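Long-range contacts in succinylglutamate desuccinylase/aspartoacylase (Ruegeria sp. TM1040, PDB 3NA6), which is probably a zinc-dependent hydrolase of the succinylglutamate desuccinylase/aspartoacylase family, cleaving acyl groups from N-acylated amino acids, although its own substrate is not established: residues A[23-28]-A[124-129]; A[103-108]-A[120-125]. All coordinates share one frame; numbering follows the deposited sequence.

Interaction 1 of 2, residues A[23-28]-A[124-129]; sequences LKLPYS and QKIADY
L23 and L25 of strand 17-26 reach across to Y129, I126 and K125 of helix 122-134, a worked example of a helix laid on one face of the mixed sheet of an alpha/beta domain of the zinc-exopeptidase type. Here the axes of strand 23-26 and helix 124-129 come within 10.3 Å of each other and make an angle of 137°. The two leucines, both with CB directed at the helix, serve different partners. L23 meets the aromatic ring obliquely: CD1 lies 3.8 Å from CE2 of Y129, and the other methyl, CD2, also rests near CE2 and extends toward OH, so both methyls lie on the same side of the ring plane, near CE2. The ring is carried there by a side chain whose CG is anti to the backbone N (chi1 -174°). An alanine in place of L23 would probably open a gap beside CE2 and leave that side of the Y129 ring without its two-methyl support. I7, L13 and P9 also pack against the Y129 side chain. Two residues further along the strand, L25 divides its methyls between neighbouring helix residues. Its CD2 packs 3.7 Å from CG1 of I126, the two side chains standing at about a right angle, while CD1 sits 3.9 Å from CB of K125 and close to its CD. K125 therefore offers its aliphatic part to the leucine before its extended chain carries the amine onward to the strand backbone. The polar part of the contact is bridged by water: NZ of K125 and O of P26 are 4.4 Å apart, too far for a direct bond, and two waters fill in. Each water donates to P26 O and accepts from the amine, one lying 2.7 Å and the other 2.6 Å from K125 NZ.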
ATOM      1  N   LEU A  23     -13.011  27.603  -1.159  1.00 22.05           N
ATOM      2  CA  LEU A  23     -11.685  28.120  -0.931  1.00 20.90           C
ATOM      3  C   LEU A  23     -10.721  27.278  -1.787  1.00 22.55           C
ATOM      4  O   LEU A  23     -10.517  26.079  -1.542  1.00 21.65           O
ATOM      5  CB  LEU A  23     -11.332  27.990   0.556  1.00 22.50           C
ATOM      6  CG  LEU A  23     -12.309  28.687   1.518  1.00 21.85           C
ATOM      7  CD1 LEU A  23     -11.843  28.539   2.948  1.00 18.79           C
ATOM      8  CD2 LEU A  23     -12.486  30.143   1.172  1.00 20.55           C
ATOM      9  N   LYS A  24     -10.175  27.886  -2.816  1.00 19.59           N
ATOM     10  CA  LYS A  24      -9.219  27.216  -3.681  1.00 22.01           C
ATOM     11  C   LYS A  24      -7.809  27.291  -3.120  1.00 22.75           C
ATOM     12  O   LYS A  24      -7.189  28.363  -3.045  1.00 24.56           O
ATOM     13  CB  LYS A  24      -9.270  27.836  -5.071  1.00 24.48           C
ATOM     14  CG  LYS A  24      -8.496  27.097  -6.168  1.00 27.56           C
ATOM     15  CD  LYS A  24      -8.914  27.676  -7.570  1.00 31.74           C
ATOM     16  CE  LYS A  24      -7.734  28.144  -8.406  1.00 40.29           C
ATOM     17  NZ  LYS A  24      -6.650  28.970  -7.766  1.00 36.62           N
ATOM     18  N   LEU A  25      -7.313  26.142  -2.701  1.00 21.00           N
ATOM     19  CA  LEU A  25      -5.959  26.038  -2.166  1.00 22.80           C
ATOM     20  C   LEU A  25      -5.141  25.322  -3.213  1.00 24.02           C
ATOM     21  O   LEU A  25      -5.358  24.134  -3.446  1.00 22.43           O
ATOM     22  CB  LEU A  25      -6.018  25.245  -0.861  1.00 23.72           C
ATOM     23  CG  LEU A  25      -4.767  24.739  -0.171  1.00 22.93           C
ATOM     24  CD1 LEU A  25      -3.792  25.863  -0.048  1.00 35.51           C
ATOM     25  CD2 LEU A  25      -5.225  24.174   1.182  1.00 22.08           C
ATOM     26  N   PRO A  26      -4.217  26.025  -3.867  1.00 24.72           N
ATOM     27  CA  PRO A  26      -3.369  25.335  -4.819  1.00 26.33           C
ATOM     28  C   PRO A  26      -2.636  24.153  -4.214  1.00 26.86           C
ATOM     29  O   PRO A  26      -2.103  24.249  -3.137  1.00 27.38           O
ATOM     30  CB  PRO A  26      -2.384  26.415  -5.269  1.00 30.52           C
ATOM     31  CG  PRO A  26      -3.076  27.713  -4.991  1.00 28.27           C
ATOM     32  CD  PRO A  26      -3.847  27.443  -3.728  1.00 26.81           C
ATOM     33  N   TYR A  27      -2.608  23.039  -4.928  1.00 28.84           N
ATOM     34  CA  TYR A  27      -1.987  21.794  -4.434  1.00 28.22           C
ATOM     35  C   TYR A  27      -1.449  21.015  -5.636  1.00 28.56           C
ATOM     36  O   TYR A  27      -2.193  20.308  -6.327  1.00 25.58           O
ATOM     37  CB  TYR A  27      -3.001  20.986  -3.599  1.00 27.21           C
ATOM     38  CG  TYR A  27      -2.567  19.594  -3.202  1.00 29.28           C
ATOM     39  CD1 TYR A  27      -1.266  19.339  -2.791  1.00 27.55           C
ATOM     40  CD2 TYR A  27      -3.481  18.536  -3.209  1.00 30.12           C
ATOM     41  CE1 TYR A  27      -0.864  18.063  -2.453  1.00 32.13           C
ATOM     42  CE2 TYR A  27      -3.091  17.249  -2.867  1.00 30.58           C
ATOM     43  CZ  TYR A  27      -1.773  17.019  -2.497  1.00 25.55           C
ATOM     44  OH  TYR A  27      -1.364  15.749  -2.161  1.00 30.50           O
ATOM     45  N   SER A  28      -0.162  21.226  -5.917  1.00 25.93           N
ATOM     46  CA  SER A  28       0.510  20.551  -7.000  1.00 25.96           C
ATOM     47  C   SER A  28       1.046  19.195  -6.519  1.00 25.68           C
ATOM     48  O   SER A  28       1.724  19.136  -5.519  1.00 25.71           O
ATOM     49  CB  SER A  28       1.651  21.423  -7.480  1.00 26.14           C
ATOM     50  OG  SER A  28       2.364  20.749  -8.483  1.00 25.23           O
ATOM     51  N   GLN A 124      -1.384  23.126   7.209  1.00 21.95           N
ATOM     52  CA  GLN A 124      -0.857  24.362   7.756  1.00 23.04           C
ATOM     53  C   GLN A 124      -1.361  25.591   7.012  1.00 23.22           C
ATOM     54  O   GLN A 124      -1.575  26.623   7.631  1.00 23.61           O
ATOM     55  CB  GLN A 124       0.669  24.355   7.735  1.00 23.08           C
ATOM     56  CG  GLN A 124       1.252  23.332   8.645  1.00 30.84           C
ATOM     57  CD  GLN A 124       2.734  23.356   8.649  1.00 32.04           C
ATOM     58  OE1 GLN A 124       3.391  23.309   7.601  1.00 29.21           O
ATOM     59  NE2 GLN A 124       3.293  23.472   9.838  1.00 34.53           N
ATOM     60  N   LYS A 125      -1.482  25.485   5.692  1.00 22.08           N
ATOM     61  CA  LYS A 125      -2.032  26.562   4.834  1.00 22.27           C
ATOM     62  C   LYS A 125      -3.528  26.825   5.129  1.00 18.83           C
ATOM     63  O   LYS A 125      -3.951  27.981   5.209  1.00 21.73           O
ATOM     64  CB  LYS A 125      -1.825  26.236   3.350  1.00 22.48           C
ATOM     65  CG  LYS A 125      -0.325  26.294   2.896  1.00 26.26           C
ATOM     66  CD  LYS A 125      -0.162  25.631   1.544  1.00 29.97           C
ATOM     67  CE  LYS A 125       0.974  26.159   0.733  1.00 39.49           C
ATOM     68  NZ  LYS A 125       1.204  25.269  -0.442  1.00 33.03           N
ATOM     69  N   ILE A 126      -4.301  25.764   5.371  1.00 19.70           N
ATOM     70  CA  ILE A 126      -5.675  25.902   5.862  1.00 19.45           C
ATOM     71  C   ILE A 126      -5.693  26.688   7.176  1.00 22.13           C
ATOM     72  O   ILE A 126      -6.420  27.684   7.313  1.00 20.85           O
ATOM     73  CB  ILE A 126      -6.401  24.536   6.011  1.00 19.16           C
ATOM     74  CG1 ILE A 126      -6.541  23.853   4.648  1.00 22.13           C
ATOM     75  CG2 ILE A 126      -7.773  24.699   6.603  1.00 15.30           C
ATOM     76  CD1 ILE A 126      -7.101  22.378   4.703  1.00 21.57           C
ATOM     77  N   ALA A 127      -4.905  26.239   8.143  1.00 21.27           N
ATOM     78  CA  ALA A 127      -4.830  26.903   9.437  1.00 21.12           C
ATOM     79  C   ALA A 127      -4.439  28.373   9.299  1.00 21.67           C
ATOM     80  O   ALA A 127      -5.057  29.259   9.900  1.00 20.05           O
ATOM     81  CB  ALA A 127      -3.832  26.188  10.355  1.00 17.93           C
ATOM     82  N   ASP A 128      -3.438  28.639   8.485  1.00 20.81           N
ATOM     83  CA  ASP A 128      -2.979  30.007   8.291  1.00 23.75           C
ATOM     84  C   ASP A 128      -4.064  30.922   7.697  1.00 23.08           C
ATOM     85  O   ASP A 128      -4.157  32.096   8.043  1.00 22.58           O
ATOM     86  CB  ASP A 128      -1.732  30.042   7.401  1.00 25.08           C
ATOM     87  CG  ASP A 128      -1.268  31.446   7.132  1.00 25.28           C
ATOM     88  OD1 ASP A 128      -0.585  32.029   8.014  1.00 25.41           O
ATOM     89  OD2 ASP A 128      -1.635  31.970   6.068  1.00 24.24           O
ATOM     90  N   TYR A 129      -4.859  30.387   6.787  1.00 23.67           N
ATOM     91  CA  TYR A 129      -5.926  31.160   6.172  1.00 21.70           C
ATOM     92  C   TYR A 129      -7.003  31.484   7.204  1.00 19.73           C
ATOM     93  O   TYR A 129      -7.562  32.578   7.216  1.00 20.05           O
ATOM     94  CB  TYR A 129      -6.524  30.413   4.966  1.00 21.51           C
ATOM     95  CG  TYR A 129      -7.540  31.220   4.209  1.00 22.11           C
ATOM     96  CD1 TYR A 129      -7.153  32.268   3.379  1.00 21.92           C
ATOM     97  CD2 TYR A 129      -8.879  30.946   4.318  1.00 22.10           C
ATOM     98  CE1 TYR A 129      -8.095  33.007   2.705  1.00 25.67           C
ATOM     99  CE2 TYR A 129      -9.804  31.667   3.634  1.00 22.41           C
ATOM    100  CZ  TYR A 129      -9.420  32.693   2.853  1.00 23.64           C
ATOM    101  OH  TYR A 129     -10.378  33.402   2.192  1.00 23.82           O
TER
HETATM  102  O   HOH W   1      -0.711  26.399  -1.987  1.00 31.13           O
HETATM  103  O   HOH W   2       0.024  23.160  -1.398  1.00 36.02           O

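Interaction 2 of 2, residues A[103-108]-A[120-125]; sequences SPIDRG and GTVTQK
D106 OD1 is gripped by two donors, T123 OG1 from the first turn of helix 122-134 and G108 N from its own loop, in an arrangement that couples an Asx turn to a capped helix start. The hydroxyl of T123 bonds at 2.7 Å to the syn lone pair of D106 OD1. The amide G108 N arrives 2.8 Å away from OD1 on the anti side, 28° out of the carboxylate plane, and closes the Asx turn. The other oxygen, D106 OD2, takes T123 N at 2.9 Å in a nearly straight bond (168°), so one threonine holds both carboxylate oxygens and limits rotation of the group. A negative charge here would probably be stabilised by the helix N-terminus. The helix start has its own capping box: T121 N donates to Q124 OE1 at 3.0 Å, and Q124 N returns a weak bond to T121 OG1. A CB on G108 would probably run into T123 OG1 if the backbone stayed as it is. On the apolar flank, I105 and V122 meet at about a right angle, CD1 of I105 lying 4.1 Å from CG2 of V122.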
ATOM      1  N   SER A 103      -5.448  14.459   7.760  1.00 26.55           N
ATOM      2  CA  SER A 103      -5.303  14.515   6.319  1.00 27.68           C
ATOM      3  C   SER A 103      -4.427  13.393   5.741  1.00 26.71           C
ATOM      4  O   SER A 103      -3.320  13.116   6.225  1.00 26.48           O
ATOM      5  CB  SER A 103      -4.721  15.897   5.918  1.00 30.07           C
ATOM      6  OG  SER A 103      -4.447  15.949   4.517  1.00 31.54           O
ATOM      7  N   PRO A 104      -4.889  12.774   4.661  1.00 26.35           N
ATOM      8  CA  PRO A 104      -4.033  11.842   3.970  1.00 29.29           C
ATOM      9  C   PRO A 104      -2.865  12.523   3.204  1.00 29.10           C
ATOM     10  O   PRO A 104      -1.895  11.867   2.904  1.00 33.28           O
ATOM     11  CB  PRO A 104      -5.007  11.156   3.019  1.00 30.35           C
ATOM     12  CG  PRO A 104      -5.987  12.180   2.688  1.00 29.40           C
ATOM     13  CD  PRO A 104      -6.127  13.038   3.905  1.00 30.74           C
ATOM     14  N   ILE A 105      -2.938  13.827   2.945  1.00 28.93           N
ATOM     15  CA  ILE A 105      -1.861  14.545   2.263  1.00 28.66           C
ATOM     16  C   ILE A 105      -0.621  14.668   3.158  1.00 30.76           C
ATOM     17  O   ILE A 105       0.478  14.400   2.711  1.00 30.97           O
ATOM     18  CB  ILE A 105      -2.316  15.965   1.777  1.00 27.40           C
ATOM     19  CG1 ILE A 105      -3.498  15.873   0.796  1.00 30.20           C
ATOM     20  CG2 ILE A 105      -1.156  16.723   1.085  1.00 30.05           C
ATOM     21  CD1 ILE A 105      -4.224  17.274   0.485  1.00 21.92           C
ATOM     22  N   ASP A 106      -0.798  15.032   4.434  1.00 31.16           N
ATOM     23  CA  ASP A 106       0.317  15.333   5.333  1.00 28.65           C
ATOM     24  C   ASP A 106       0.158  14.767   6.752  1.00 28.73           C
ATOM     25  O   ASP A 106       0.943  15.061   7.647  1.00 29.84           O
ATOM     26  CB  ASP A 106       0.502  16.853   5.379  1.00 30.01           C
ATOM     27  CG  ASP A 106      -0.828  17.607   5.640  1.00 29.54           C
ATOM     28  OD1 ASP A 106      -1.700  17.065   6.368  1.00 26.06           O
ATOM     29  OD2 ASP A 106      -1.001  18.720   5.100  1.00 36.69           O
ATOM     30  N   ARG A 107      -0.847  13.936   6.967  1.00 30.71           N
ATOM     31  CA  ARG A 107      -1.129  13.398   8.275  1.00 32.07           C
ATOM     32  C   ARG A 107      -1.439  14.526   9.270  1.00 30.93           C
ATOM     33  O   ARG A 107      -1.405  14.330  10.472  1.00 29.44           O
ATOM     34  CB  ARG A 107       0.065  12.564   8.744  1.00 37.13           C
ATOM     35  CG  ARG A 107      -0.285  11.271   9.445  1.00 47.22           C
ATOM     36  CD  ARG A 107      -0.316  10.077   8.487  1.00 62.24           C
ATOM     37  NE  ARG A 107      -1.591   9.987   7.772  1.00 70.51           N
ATOM     38  CZ  ARG A 107      -1.825   9.196   6.727  1.00 75.43           C
ATOM     39  NH1 ARG A 107      -0.875   8.403   6.239  1.00 79.72           N
ATOM     40  NH2 ARG A 107      -3.023   9.208   6.156  1.00 76.59           N
ATOM     41  N   GLY A 108      -1.768  15.708   8.771  1.00 28.68           N
ATOM     42  CA  GLY A 108      -1.998  16.846   9.652  1.00 29.94           C
ATOM     43  C   GLY A 108      -3.263  16.720  10.489  1.00 28.30           C
ATOM     44  O   GLY A 108      -4.356  16.458   9.963  1.00 29.90           O
ATOM     45  N   GLY A 120       3.523  26.254   4.242  1.00 27.61           N
ATOM     46  CA  GLY A 120       3.742  24.919   4.792  1.00 27.30           C
ATOM     47  C   GLY A 120       2.963  23.842   4.067  1.00 26.21           C
ATOM     48  O   GLY A 120       2.655  23.976   2.886  1.00 25.22           O
ATOM     49  N   THR A 121       2.604  22.795   4.803  1.00 23.24           N
ATOM     50  CA  THR A 121       1.774  21.710   4.291  1.00 26.29           C
ATOM     51  C   THR A 121       0.354  22.213   4.017  1.00 24.10           C
ATOM     52  O   THR A 121      -0.002  23.301   4.430  1.00 22.88           O
ATOM     53  CB  THR A 121       1.726  20.521   5.296  1.00 25.68           C
ATOM     54  OG1 THR A 121       1.049  20.911   6.510  1.00 30.14           O
ATOM     55  CG2 THR A 121       3.135  20.033   5.591  1.00 33.25           C
ATOM     56  N   VAL A 122      -0.434  21.439   3.274  1.00 23.40           N
ATOM     57  CA  VAL A 122      -1.834  21.795   3.019  1.00 21.43           C
ATOM     58  C   VAL A 122      -2.556  22.146   4.343  1.00 22.37           C
ATOM     59  O   VAL A 122      -3.212  23.184   4.451  1.00 24.94           O
ATOM     60  CB  VAL A 122      -2.569  20.703   2.222  1.00 19.85           C
ATOM     61  CG1 VAL A 122      -4.045  20.969   2.233  1.00 23.22           C
ATOM     62  CG2 VAL A 122      -2.025  20.687   0.747  1.00 23.05           C
ATOM     63  N   THR A 123      -2.414  21.292   5.347  1.00 21.76           N
ATOM     64  CA  THR A 123      -3.101  21.499   6.633  1.00 21.46           C
ATOM     65  C   THR A 123      -2.672  22.816   7.290  1.00 20.87           C
ATOM     66  O   THR A 123      -3.478  23.540   7.851  1.00 20.52           O
ATOM     67  CB  THR A 123      -2.876  20.282   7.562  1.00 22.85           C
ATOM     68  OG1 THR A 123      -3.433  19.095   6.937  1.00 21.49           O
ATOM     69  CG2 THR A 123      -3.565  20.484   8.933  1.00 19.24           C
ATOM     70  N   GLN A 124      -1.384  23.126   7.209  1.00 21.95           N
ATOM     71  CA  GLN A 124      -0.857  24.362   7.756  1.00 23.04           C
ATOM     72  C   GLN A 124      -1.361  25.591   7.012  1.00 23.22           C
ATOM     73  O   GLN A 124      -1.575  26.623   7.631  1.00 23.61           O
ATOM     74  CB  GLN A 124       0.669  24.355   7.735  1.00 23.08           C
ATOM     75  CG  GLN A 124       1.252  23.332   8.645  1.00 30.84           C
ATOM     76  CD  GLN A 124       2.734  23.356   8.649  1.00 32.04           C
ATOM     77  OE1 GLN A 124       3.391  23.309   7.601  1.00 29.21           O
ATOM     78  NE2 GLN A 124       3.293  23.472   9.838  1.00 34.53           N
ATOM     79  N   LYS A 125      -1.482  25.485   5.692  1.00 22.08           N
ATOM     80  CA  LYS A 125      -2.032  26.562   4.834  1.00 22.27           C
ATOM     81  C   LYS A 125      -3.528  26.825   5.129  1.00 18.83           C
ATOM     82  O   LYS A 125      -3.951  27.981   5.209  1.00 21.73           O
ATOM     83  CB  LYS A 125      -1.825  26.236   3.350  1.00 22.48           C
ATOM     84  CG  LYS A 125      -0.325  26.294   2.896  1.00 26.26           C
ATOM     85  CD  LYS A 125      -0.162  25.631   1.544  1.00 29.97           C
ATOM     86  CE  LYS A 125       0.974  26.159   0.733  1.00 39.49           C
ATOM     87  NZ  LYS A 125       1.204  25.269  -0.442  1.00 33.03           N
TER

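Interactions 1 and 2 lie on the same helix, 122-134, with centres about 9 Å apart: interaction 2 fixes its N-terminal turn to the loop 103-108, and interaction 1 seats the following turns on strand 17-26. They join through an apolar seam, where L25 CD2 lies 3.6 Å from V122 CG1 and Y27 CD1 lies 3.9 Å from V122 CG2. Y27 also reaches the loop, its OH 3.4 Å from I105 CG2. H59, E62 and H145, which are grouped as a possible zinc site of the kind the family uses but hold no metal here, belong to neither contact, nor do T82 and G237 at the calcium ion.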